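Long-range contact in cellulose 1,4-beta-cellobiosidase (Thermobifida fusca, PDB 4JJJ), which probably cleaves cellulose to cellobiose with its family 48 glycoside hydrolase domain, the part in this chain, which holds a glucan chain and several metal ions: residues Y97-P107 with P118-D128. The protein carries 1 engineered substitution. Numbering follows the deposited sequence. Where two conformers were deposited one is given.
Sequences YNPNSPATYIP and PLMNNVPVGQD. With BGC (beta-D-glucopyranose), chain D; BGC (beta-D-glucopyranose), chain B.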
ATOM      1  N   TYR A  97     -16.233  -4.963 -20.796  1.00 12.85           N
ATOM      2  CA  TYR A  97     -16.484  -3.905 -19.851  1.00 11.97           C
ATOM      3  C   TYR A  97     -17.322  -2.840 -20.537  1.00 14.05           C
ATOM      4  O   TYR A  97     -17.092  -2.520 -21.746  1.00 16.86           O
ATOM      5  CB  TYR A  97     -15.146  -3.319 -19.385  1.00 11.10           C
ATOM      6  CG  TYR A  97     -15.299  -2.213 -18.423  1.00 11.07           C
ATOM      7  CD1 TYR A  97     -15.960  -2.409 -17.243  1.00 10.08           C
ATOM      8  CD2 TYR A  97     -14.892  -0.958 -18.753  1.00 10.87           C
ATOM      9  CE1 TYR A  97     -16.159  -1.371 -16.326  1.00  9.89           C
ATOM     10  CE2 TYR A  97     -15.037   0.105 -17.900  1.00 11.24           C
ATOM     11  CZ  TYR A  97     -15.652  -0.090 -16.657  1.00  9.92           C
ATOM     12  OH  TYR A  97     -15.829   0.942 -15.709  1.00  9.13           O
ATOM     13  N   ASN A  98     -18.256  -2.288 -19.781  1.00 13.95           N
ATOM     14  CA  ASN A  98     -19.098  -1.170 -20.207  1.00 12.81           C
ATOM     15  C   ASN A  98     -18.919   0.037 -19.274  1.00 12.43           C
ATOM     16  O   ASN A  98     -19.440   0.060 -18.141  1.00 11.64           O
ATOM     17  CB  ASN A  98     -20.573  -1.590 -20.164  1.00 15.23           C
ATOM     18  CG  ASN A  98     -21.512  -0.466 -20.575  1.00 19.08           C
ATOM     19  OD1 ASN A  98     -21.082   0.619 -21.024  1.00 17.79           O
ATOM     20  ND2 ASN A  98     -22.842  -0.763 -20.514  1.00 21.08           N
ATOM     21  N   PRO A  99     -18.193   1.059 -19.737  1.00 12.47           N
ATOM     22  CA  PRO A  99     -17.913   2.149 -18.801  1.00 13.97           C
ATOM     23  C   PRO A  99     -19.151   2.938 -18.376  1.00 12.47           C
ATOM     24  O   PRO A  99     -19.152   3.609 -17.363  1.00 13.93           O
ATOM     25  CB  PRO A  99     -16.959   3.061 -19.572  1.00 15.52           C
ATOM     26  CG  PRO A  99     -16.649   2.369 -20.782  1.00 16.20           C
ATOM     27  CD  PRO A  99     -17.523   1.209 -21.016  1.00 16.12           C
ATOM     28  N   ASN A 100     -20.229   2.848 -19.169  1.00 13.93           N
ATOM     29  CA  ASN A 100     -21.473   3.411 -18.741  1.00 14.31           C
ATOM     30  C   ASN A 100     -22.207   2.639 -17.646  1.00 13.85           C
ATOM     31  O   ASN A 100     -23.127   3.156 -17.021  1.00 16.79           O
ATOM     32  CB  ASN A 100     -22.430   3.567 -19.945  1.00 18.35           C
ATOM     33  CG  ASN A 100     -22.002   4.629 -20.933  1.00 23.31           C
ATOM     34  OD1 ASN A 100     -20.974   5.320 -20.838  1.00 29.25           O
ATOM     35  ND2 ASN A 100     -22.833   4.787 -21.927  1.00 23.91           N
ATOM     36  N   SER A 101     -21.791   1.411 -17.388  0.50 13.34           N
ATOM     37  CA  SER A 101     -22.323   0.626 -16.294  0.50 13.28           C
ATOM     38  C   SER A 101     -21.135  -0.168 -15.703  0.50 12.25           C
ATOM     39  O   SER A 101     -20.862  -1.337 -16.035  0.50 12.12           O
ATOM     40  CB  SER A 101     -23.417  -0.311 -16.796  0.50 15.05           C
ATOM     41  OG  SER A 101     -24.093  -0.865 -15.710  0.50 17.11           O
ATOM     42  N   PRO A 102     -20.351   0.547 -14.901  1.00 11.52           N
ATOM     43  CA  PRO A 102     -19.087  -0.035 -14.455  1.00 11.25           C
ATOM     44  C   PRO A 102     -19.109  -1.178 -13.542  1.00 11.09           C
ATOM     45  O   PRO A 102     -18.180  -2.004 -13.593  1.00  8.92           O
ATOM     46  CB  PRO A 102     -18.361   1.145 -13.783  1.00 11.82           C
ATOM     47  CG  PRO A 102     -19.104   2.365 -14.125  1.00 14.81           C
ATOM     48  CD  PRO A 102     -20.526   1.947 -14.485  1.00 12.93           C
ATOM     49  N   ALA A 103     -20.143  -1.278 -12.712  1.00 10.43           N
ATOM     50  CA  ALA A 103     -20.189  -2.241 -11.642  1.00 10.91           C
ATOM     51  C   ALA A 103     -21.597  -2.235 -11.095  1.00 11.91           C
ATOM     52  O   ALA A 103     -22.332  -1.246 -11.270  1.00 11.54           O
ATOM     53  CB  ALA A 103     -19.182  -1.889 -10.551  1.00 11.42           C
ATOM     54  N   THR A 104     -21.948  -3.291 -10.367  1.00 11.83           N
ATOM     55  CA  THR A 104     -23.146  -3.333  -9.546  1.00 11.84           C
ATOM     56  C   THR A 104     -22.803  -3.081  -8.112  1.00 11.05           C
ATOM     57  O   THR A 104     -21.892  -3.712  -7.565  1.00 11.64           O
ATOM     58  CB  THR A 104     -23.897  -4.718  -9.699  1.00 13.66           C
ATOM     59  OG1 THR A 104     -24.199  -4.921 -11.108  1.00 16.66           O
ATOM     60  CG2 THR A 104     -25.207  -4.669  -8.860  1.00 15.20           C
ATOM     61  N   TYR A 105     -23.522  -2.172  -7.454  1.00 11.24           N
ATOM     62  CA  TYR A 105     -23.276  -1.945  -6.065  1.00 11.32           C
ATOM     63  C   TYR A 105     -23.453  -3.160  -5.152  1.00 11.76           C
ATOM     64  O   TYR A 105     -24.443  -3.905  -5.273  1.00 12.64           O
ATOM     65  CB  TYR A 105     -24.208  -0.852  -5.574  1.00 11.57           C
ATOM     66  CG  TYR A 105     -24.128  -0.509  -4.114  1.00 10.58           C
ATOM     67  CD1 TYR A 105     -23.128   0.293  -3.603  1.00  9.65           C
ATOM     68  CD2 TYR A 105     -25.093  -0.922  -3.204  1.00 10.95           C
ATOM     69  CE1 TYR A 105     -23.042   0.581  -2.266  1.00  9.57           C
ATOM     70  CE2 TYR A 105     -25.058  -0.599  -1.880  1.00 10.40           C
ATOM     71  CZ  TYR A 105     -24.083   0.188  -1.362  1.00 10.07           C
ATOM     72  OH  TYR A 105     -24.096   0.546  -0.041  1.00 10.94           O
ATOM     73  N   ILE A 106     -22.495  -3.330  -4.238  1.00  9.84           N
ATOM     74  CA  ILE A 106     -22.624  -4.278  -3.136  1.00 10.10           C
ATOM     75  C   ILE A 106     -22.266  -3.488  -1.887  1.00 11.09           C
ATOM     76  O   ILE A 106     -21.175  -2.863  -1.845  1.00  9.96           O
ATOM     77  CB  ILE A 106     -21.658  -5.480  -3.311  1.00 10.52           C
ATOM     78  CG1 ILE A 106     -22.016  -6.342  -4.519  1.00 10.43           C
ATOM     79  CG2 ILE A 106     -21.618  -6.290  -2.051  1.00 10.97           C
ATOM     80  CD1 ILE A 106     -20.935  -7.295  -4.951  1.00 13.27           C
ATOM     81  N   PRO A 107     -23.087  -3.479  -0.865  1.00 10.29           N
ATOM     82  CA  PRO A 107     -22.681  -2.699   0.326  1.00  9.58           C
ATOM     83  C   PRO A 107     -21.593  -3.356   1.099  1.00 10.24           C
ATOM     84  O   PRO A 107     -21.537  -4.580   1.208  1.00 10.64           O
ATOM     85  CB  PRO A 107     -23.975  -2.677   1.168  1.00 10.88           C
ATOM     86  CG  PRO A 107     -24.655  -3.890   0.758  1.00 11.63           C
ATOM     87  CD  PRO A 107     -24.457  -4.053  -0.680  1.00 11.50           C
ATOM     88  N   PRO A 118     -24.946  -8.898  -0.666  1.00 11.27           N
ATOM     89  CA  PRO A 118     -25.699  -8.968  -1.924  1.00 12.50           C
ATOM     90  C   PRO A 118     -25.513  -7.809  -2.904  1.00 12.71           C
ATOM     91  O   PRO A 118     -25.235  -6.652  -2.532  1.00 13.17           O
ATOM     92  CB  PRO A 118     -27.171  -8.934  -1.409  1.00 12.31           C
ATOM     93  CG  PRO A 118     -27.089  -8.069  -0.170  1.00 12.97           C
ATOM     94  CD  PRO A 118     -25.704  -8.335   0.437  1.00 11.84           C
ATOM     95  N   LEU A 119     -25.697  -8.127  -4.145  1.00 15.20           N
ATOM     96  CA  LEU A 119     -25.885  -7.123  -5.168  1.00 15.82           C
ATOM     97  C   LEU A 119     -27.161  -6.339  -4.971  1.00 18.31           C
ATOM     98  O   LEU A 119     -28.200  -6.936  -4.640  1.00 16.65           O
ATOM     99  CB  LEU A 119     -25.942  -7.761  -6.534  1.00 17.56           C
ATOM    100  CG  LEU A 119     -24.683  -8.291  -7.195  1.00 21.91           C
ATOM    101  CD1 LEU A 119     -23.987  -9.436  -6.498  1.00 23.47           C
ATOM    102  CD2 LEU A 119     -25.128  -8.766  -8.572  1.00 24.04           C
ATOM    103  N   MET A 120     -27.086  -5.025  -5.186  0.70 16.33           N
ATOM    104  CA  MET A 120     -28.253  -4.117  -5.096  0.70 17.72           C
ATOM    105  C   MET A 120     -28.381  -3.302  -6.378  0.70 18.19           C
ATOM    106  O   MET A 120     -27.664  -2.353  -6.648  0.70 16.18           O
ATOM    107  CB  MET A 120     -28.186  -3.232  -3.862  0.70 18.49           C
ATOM    108  CG  MET A 120     -28.199  -4.008  -2.565  0.70 19.69           C
ATOM    109  SD  MET A 120     -28.161  -2.995  -1.102  0.70 24.89           S
ATOM    110  CE  MET A 120     -28.312  -4.266   0.158  0.70 24.73           C
ATOM    111  N   ASN A 121     -29.265  -3.718  -7.245  1.00 18.45           N
ATOM    112  CA  ASN A 121     -29.454  -2.976  -8.493  1.00 21.18           C
ATOM    113  C   ASN A 121     -30.157  -1.624  -8.398  1.00 19.07           C
ATOM    114  O   ASN A 121     -30.080  -0.835  -9.401  1.00 17.65           O
ATOM    115  CB  ASN A 121     -30.287  -3.812  -9.493  1.00 27.47           C
ATOM    116  CG  ASN A 121     -29.556  -5.040  -9.934  1.00 35.30           C
ATOM    117  OD1 ASN A 121     -28.357  -4.992 -10.195  1.00 37.26           O
ATOM    118  ND2 ASN A 121     -30.247  -6.161  -9.963  1.00 37.63           N
ATOM    119  N   ASN A 122     -30.787  -1.333  -7.284  1.00 18.05           N
ATOM    120  CA  ASN A 122     -31.503  -0.024  -7.088  1.00 18.57           C
ATOM    121  C   ASN A 122     -30.567   1.100  -6.683  1.00 20.59           C
ATOM    122  O   ASN A 122     -31.002   2.229  -6.562  1.00 18.61           O
ATOM    123  CB  ASN A 122     -32.657  -0.138  -6.074  1.00 22.47           C
ATOM    124  CG  ASN A 122     -32.207  -0.472  -4.657  1.00 31.76           C
ATOM    125  OD1 ASN A 122     -31.079  -0.871  -4.395  1.00 34.34           O
ATOM    126  ND2 ASN A 122     -33.114  -0.303  -3.724  1.00 37.17           N
ATOM    127  N   VAL A 123     -29.268   0.799  -6.472  1.00 16.63           N
ATOM    128  CA  VAL A 123     -28.333   1.837  -6.085  1.00 15.96           C
ATOM    129  C   VAL A 123     -27.652   2.346  -7.342  1.00 16.61           C
ATOM    130  O   VAL A 123     -27.063   1.573  -8.061  1.00 16.34           O
ATOM    131  CB  VAL A 123     -27.334   1.292  -5.083  1.00 14.72           C
ATOM    132  CG1 VAL A 123     -26.180   2.252  -4.948  1.00 14.16           C
ATOM    133  CG2 VAL A 123     -27.980   1.029  -3.743  1.00 15.70           C
ATOM    134  N   PRO A 124     -27.813   3.628  -7.656  1.00 16.23           N
ATOM    135  CA  PRO A 124     -27.178   4.180  -8.835  1.00 16.04           C
ATOM    136  C   PRO A 124     -25.628   4.131  -8.785  1.00 12.64           C
ATOM    137  O   PRO A 124     -25.073   4.421  -7.758  1.00 15.64           O
ATOM    138  CB  PRO A 124     -27.689   5.605  -8.885  1.00 17.98           C
ATOM    139  CG  PRO A 124     -28.850   5.663  -7.969  1.00 18.14           C
ATOM    140  CD  PRO A 124     -28.713   4.593  -6.982  1.00 17.68           C
ATOM    141  N   VAL A 125     -25.053   3.692  -9.884  1.00 14.22           N
ATOM    142  CA  VAL A 125     -23.608   3.702 -10.166  1.00 12.04           C
ATOM    143  C   VAL A 125     -23.364   4.704 -11.288  1.00 12.36           C
ATOM    144  O   VAL A 125     -24.078   4.786 -12.349  1.00 14.64           O
ATOM    145  CB  VAL A 125     -23.107   2.293 -10.478  1.00 12.14           C
ATOM    146  CG1 VAL A 125     -21.600   2.152 -10.764  1.00 12.57           C
ATOM    147  CG2 VAL A 125     -23.497   1.382  -9.310  1.00 12.10           C
ATOM    148  N   GLY A 126     -22.295   5.494 -11.089  1.00 12.21           N
ATOM    149  CA  GLY A 126     -21.936   6.461 -12.119  1.00 12.54           C
ATOM    150  C   GLY A 126     -21.249   5.915 -13.335  1.00 12.22           C
ATOM    151  O   GLY A 126     -21.057   4.686 -13.479  1.00 14.79           O
ATOM    152  N   GLN A 127     -20.955   6.808 -14.250  1.00 12.98           N
ATOM    153  CA  GLN A 127     -20.228   6.501 -15.462  1.00 14.04           C
ATOM    154  C   GLN A 127     -18.702   6.574 -15.116  1.00 13.00           C
ATOM    155  O   GLN A 127     -18.249   7.430 -14.384  1.00 13.84           O
ATOM    156  CB  GLN A 127     -20.582   7.504 -16.565  1.00 18.79           C
ATOM    157  CG  GLN A 127     -22.035   7.168 -17.120  1.00 22.11           C
ATOM    158  CD  GLN A 127     -22.507   8.023 -18.311  1.00 31.22           C
ATOM    159  OE1 GLN A 127     -21.892   9.037 -18.633  1.00 34.10           O
ATOM    160  NE2 GLN A 127     -23.635   7.616 -18.953  1.00 30.85           N
ATOM    161  N   ASP A 128     -17.971   5.631 -15.666  1.00 10.48           N
ATOM    162  CA  ASP A 128     -16.521   5.712 -15.624  1.00  9.11           C
ATOM    163  C   ASP A 128     -15.987   6.543 -16.747  1.00  9.09           C
ATOM    164  O   ASP A 128     -16.117   6.117 -17.912  1.00  9.77           O
ATOM    165  CB  ASP A 128     -16.002   4.234 -15.794  1.00  8.24           C
ATOM    166  CG  ASP A 128     -14.486   4.097 -16.030  1.00  8.46           C
ATOM    167  OD1 ASP A 128     -13.725   5.052 -16.189  1.00  8.59           O
ATOM    168  OD2 ASP A 128     -14.072   2.880 -16.177  1.00  9.30           O
TER
HETATM  169  C2  BGC D   4     -16.893  -8.262  -6.163  1.00 10.14           C
HETATM  170  C3  BGC D   4     -17.426  -8.389  -7.585  1.00 10.78           C
HETATM  171  C4  BGC D   4     -18.291  -7.151  -7.938  1.00  9.38           C
HETATM  172  C5  BGC D   4     -17.477  -5.883  -7.670  1.00  9.42           C
HETATM  173  C6  BGC D   4     -18.340  -4.588  -7.846  1.00  8.78           C
HETATM  174  C1  BGC D   4     -16.095  -6.965  -6.051  1.00  9.30           C
HETATM  175  O2  BGC D   4     -16.039  -9.369  -5.951  1.00 11.93           O
HETATM  176  O3  BGC D   4     -18.227  -9.592  -7.637  1.00 11.60           O
HETATM  177  O4  BGC D   4     -18.600  -7.131  -9.332  1.00 10.76           O
HETATM  178  O5  BGC D   4     -17.029  -5.906  -6.310  1.00  8.15           O
HETATM  179  O6  BGC D   4     -19.385  -4.498  -6.878  1.00  9.16           O
HETATM  180  C2  BGC B   5     -20.153  -7.124 -11.079  1.00 11.05           C
HETATM  181  C3  BGC B   5     -21.478  -7.692 -11.635  1.00 14.57           C
HETATM  182  C4  BGC B   5     -21.484  -9.222 -11.501  1.00 15.30           C
HETATM  183  C5  BGC B   5     -21.110  -9.656 -10.059  1.00 14.67           C
HETATM  184  C6  BGC B   5     -21.082 -11.147  -9.714  1.00 16.20           C
HETATM  185  C1  BGC B   5     -19.899  -7.656  -9.693  1.00 11.69           C
HETATM  186  O2  BGC B   5     -20.280  -5.744 -11.116  1.00 10.80           O
HETATM  187  O3  BGC B   5     -21.608  -7.351 -13.045  1.00 15.89           O
HETATM  188  O4  BGC B   5     -22.912  -9.658 -11.568  1.00 17.58           O
HETATM  189  O5  BGC B   5     -19.775  -9.097  -9.785  1.00 12.07           O
HETATM  190  O6  BGC B   5     -21.582 -11.486  -8.418  1.00 19.24           O
HETATM  191  O   HOH W   1     -18.597   6.257 -19.456  1.00 28.56           O
HETATM  192  O   HOH W   2     -26.080  -1.026  -8.511  1.00 13.24           O
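Tyr105 pushes its side chain against Met120 and Val123. With CG anti to the backbone N (chi1 178°), the ring lies over Val123. CB already touches Val123 CG1. CG lies 3.5 Å from the same methyl, a CH-pi contact over one ring face, and CD1 is near it too. CD2 meets Val123 CG2 at 3.5 Å, and Met120 CB reaches this edge nearly in the ring plane. CE2 has Met120 SD 4.0 Å away, a Met-aromatic contact. Pro107 N lies over the opposite face, toward the rim. The side chain also meets Tyr271, ring edge-to-face, and Ser384. The extended Met120 chain runs beside the ring and ends with CE on Pro107 CG.

The backbones are tied here by Met120 N to Tyr105 O, 2.9 Å. A water accepts from Tyr105 N and donates to Met120 O and Val123 O.

At the other end, Tyr97 OH donates to the anti lone pair of Asp128 OD2 at 2.7 Å. Asp128 N bonds back to Pro99 O. The amides of Asn100 and Gln127 stack, their planes 10° apart.

Ala103, Thr104, Ile106 and Leu119 line the glycan pocket, beside the Tyr105 end. Thr104 N donates to O2 of one glucose (chain B) at 3.1 Å, and Thr104 O accepts from O6 of the next (chain D).

These loops wall part of the glucan site in the (alpha/alpha)6 family 48 catalytic domain. Apart from Pro118, which ends strand 117-118, both segments are loop. In sequence they fall between helices 71-83 and 131-138. Strand 314-317 touches Tyr97, Ala103 and Asp128; strand 208-209 meets Ile106 and Leu119.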